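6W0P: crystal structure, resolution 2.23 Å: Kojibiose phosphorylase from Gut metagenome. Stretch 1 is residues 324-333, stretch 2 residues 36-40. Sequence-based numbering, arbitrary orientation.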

# COMPACT_ATOMS: atom_id res chain seq x y z
N ALA A 324 -0.34 -33.04 -8.90
CA ALA A 324 -0.56 -31.97 -7.91
C ALA A 324 -1.20 -32.53 -6.62
O ALA A 324 -0.86 -32.01 -5.54
CB ALA A 324 -1.41 -30.89 -8.51
N TYR A 325 -2.12 -33.49 -6.72
CA TYR A 325 -2.90 -33.98 -5.55
C TYR A 325 -3.49 -35.37 -5.81
O TYR A 325 -4.08 -35.58 -6.87
CB TYR A 325 -4.05 -33.01 -5.25
CG TYR A 325 -4.38 -32.87 -3.79
CD1 TYR A 325 -3.55 -32.16 -2.97
CD2 TYR A 325 -5.49 -33.47 -3.23
CE1 TYR A 325 -3.82 -32.03 -1.62
CE2 TYR A 325 -5.78 -33.36 -1.88
CZ TYR A 325 -4.94 -32.62 -1.06
OH TYR A 325 -5.20 -32.44 0.27
N HIS A 326 -3.38 -36.29 -4.86
CA HIS A 326 -4.08 -37.60 -4.99
C HIS A 326 -4.59 -38.10 -3.63
O HIS A 326 -4.93 -39.28 -3.56
CB HIS A 326 -3.18 -38.62 -5.70
CG HIS A 326 -1.97 -39.03 -4.92
ND1 HIS A 326 -0.80 -38.31 -4.93
CD2 HIS A 326 -1.75 -40.11 -4.13
CE1 HIS A 326 0.09 -38.93 -4.16
NE2 HIS A 326 -0.46 -40.03 -3.66
N GLY A 327 -4.68 -37.24 -2.61
CA GLY A 327 -5.20 -37.61 -1.29
C GLY A 327 -4.13 -38.24 -0.43
O GLY A 327 -4.47 -39.06 0.44
N PHE A 328 -2.86 -37.88 -0.63
CA PHE A 328 -1.76 -38.43 0.19
C PHE A 328 -1.84 -37.91 1.63
O PHE A 328 -1.47 -38.66 2.53
CB PHE A 328 -0.38 -38.07 -0.38
CG PHE A 328 0.75 -38.70 0.40
CD1 PHE A 328 1.04 -40.05 0.26
CD2 PHE A 328 1.51 -37.94 1.28
CE1 PHE A 328 2.07 -40.64 0.98
CE2 PHE A 328 2.53 -38.54 2.01
CZ PHE A 328 2.81 -39.88 1.85
N ASP A 329 -2.30 -36.67 1.83
CA ASP A 329 -2.17 -35.99 3.14
C ASP A 329 -3.26 -34.94 3.34
O ASP A 329 -3.28 -33.94 2.63
CB ASP A 329 -0.81 -35.32 3.26
CG ASP A 329 -0.48 -34.79 4.66
OD1 ASP A 329 -1.42 -34.61 5.47
OD2 ASP A 329 0.71 -34.57 4.92
N PRO A 330 -4.12 -35.07 4.37
CA PRO A 330 -5.18 -34.11 4.65
C PRO A 330 -4.70 -32.77 5.23
O PRO A 330 -5.55 -31.95 5.57
CB PRO A 330 -6.05 -34.81 5.72
CG PRO A 330 -5.09 -35.75 6.43
CD PRO A 330 -4.08 -36.16 5.37
N THR A 331 -3.37 -32.58 5.36
CA THR A 331 -2.73 -31.27 5.67
C THR A 331 -2.02 -30.73 4.42
O THR A 331 -1.24 -29.76 4.55
CB THR A 331 -1.80 -31.38 6.89
OG1 THR A 331 -0.70 -32.24 6.57
CG2 THR A 331 -2.51 -31.93 8.11
N ASN A 332 -2.24 -31.32 3.25
CA ASN A 332 -1.61 -30.85 1.98
C ASN A 332 -2.65 -30.08 1.18
O ASN A 332 -3.85 -30.35 1.36
CB ASN A 332 -1.03 -31.99 1.14
CG ASN A 332 0.35 -32.44 1.58
OD1 ASN A 332 0.99 -31.77 2.40
ND2 ASN A 332 0.80 -33.57 1.08
N THR A 333 -2.21 -29.17 0.31
CA THR A 333 -3.11 -28.42 -0.58
C THR A 333 -2.42 -28.21 -1.93
O THR A 333 -1.23 -28.54 -2.06
CB THR A 333 -3.54 -27.09 0.05
OG1 THR A 333 -4.59 -26.51 -0.73
CG2 THR A 333 -2.40 -26.11 0.14
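Stretch 2 36-40: GNEYS

A single carboxylate organises this contact: Glu38 reaches into the loop that follows a helix in stretch 1, and its OE1 accepts hydrogen bonds from three consecutive backbone amides. His326 N and Phe328 N lie 2.9 Å from Glu38 OE1 with nearly straight geometry, whereas Gly327 N, at 3.0 Å from the same oxygen, makes a weak, bent bond. Glu38 OE2 takes the side-chain amide of Asn332, with ND2 at 2.8 Å, and lies 3.2 Å from Asp329 N.

Stretch 1 curls around the acid: it leaves helical geometry at Tyr325, passes through positive phi at Gly327 and forms a type I beta turn from Asp329 to Asn332. Stretch 2 is also irregular here, between extended Gly36 and Ser40. Glu38 has positive phi (70°), and its CA-to-CB bond points toward stretch 1, with chi1 and chi2 both t. Among the CA atoms, those of Tyr325 and Glu38 lie nearest, 4.8 Å apart, while the backbone atoms Ala324 O and Glu38 CA come to 3.6 Å.

Around the acid, the Tyr325 ring presents one face to the carboxylate, its CD1 3.7 Å from Glu38 CD. His326 CE1 approaches Asn37 O at 3.0 Å, near the imidazole plane. Beyond, Phe328 CE2 meets Tyr39 CD1 at 3.5 Å, the two rings set obliquely with planes at 71°.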

# COMPACT_ATOMS: atom_id res chain seq x y z
N GLY A 36 5.77 -34.48 -9.89
CA GLY A 36 5.15 -34.22 -8.59
C GLY A 36 4.36 -35.42 -8.14
O GLY A 36 3.84 -36.14 -9.01
N ASN A 37 4.30 -35.65 -6.84
CA ASN A 37 3.54 -36.78 -6.26
C ASN A 37 2.76 -36.26 -5.05
O ASN A 37 2.49 -37.09 -4.18
CB ASN A 37 4.45 -37.98 -5.99
CG ASN A 37 5.53 -37.72 -4.95
OD1 ASN A 37 5.63 -36.64 -4.39
ND2 ASN A 37 6.34 -38.74 -4.67
N GLU A 38 2.37 -34.98 -5.08
CA GLU A 38 1.63 -34.21 -4.03
C GLU A 38 2.52 -33.96 -2.80
O GLU A 38 2.62 -32.81 -2.35
CB GLU A 38 0.37 -34.92 -3.53
CG GLU A 38 -0.43 -34.07 -2.56
CD GLU A 38 -1.41 -34.83 -1.68
OE1 GLU A 38 -2.24 -35.56 -2.24
OE2 GLU A 38 -1.34 -34.65 -0.43
N TYR A 39 3.13 -35.02 -2.27
CA TYR A 39 4.06 -34.94 -1.13
C TYR A 39 5.24 -34.04 -1.50
O TYR A 39 5.72 -33.28 -0.67
CB TYR A 39 4.56 -36.33 -0.77
CG TYR A 39 5.61 -36.40 0.32
CD1 TYR A 39 5.26 -36.33 1.66
CD2 TYR A 39 6.93 -36.64 -0.01
CE1 TYR A 39 6.22 -36.45 2.66
CE2 TYR A 39 7.90 -36.75 0.97
CZ TYR A 39 7.54 -36.68 2.31
OH TYR A 39 8.50 -36.84 3.26
N SER A 40 5.71 -34.20 -2.73
CA SER A 40 6.96 -33.58 -3.22
C SER A 40 6.81 -33.23 -4.70
O SER A 40 5.99 -33.84 -5.40
CB SER A 40 8.13 -34.50 -2.97
OG SER A 40 8.04 -35.68 -3.77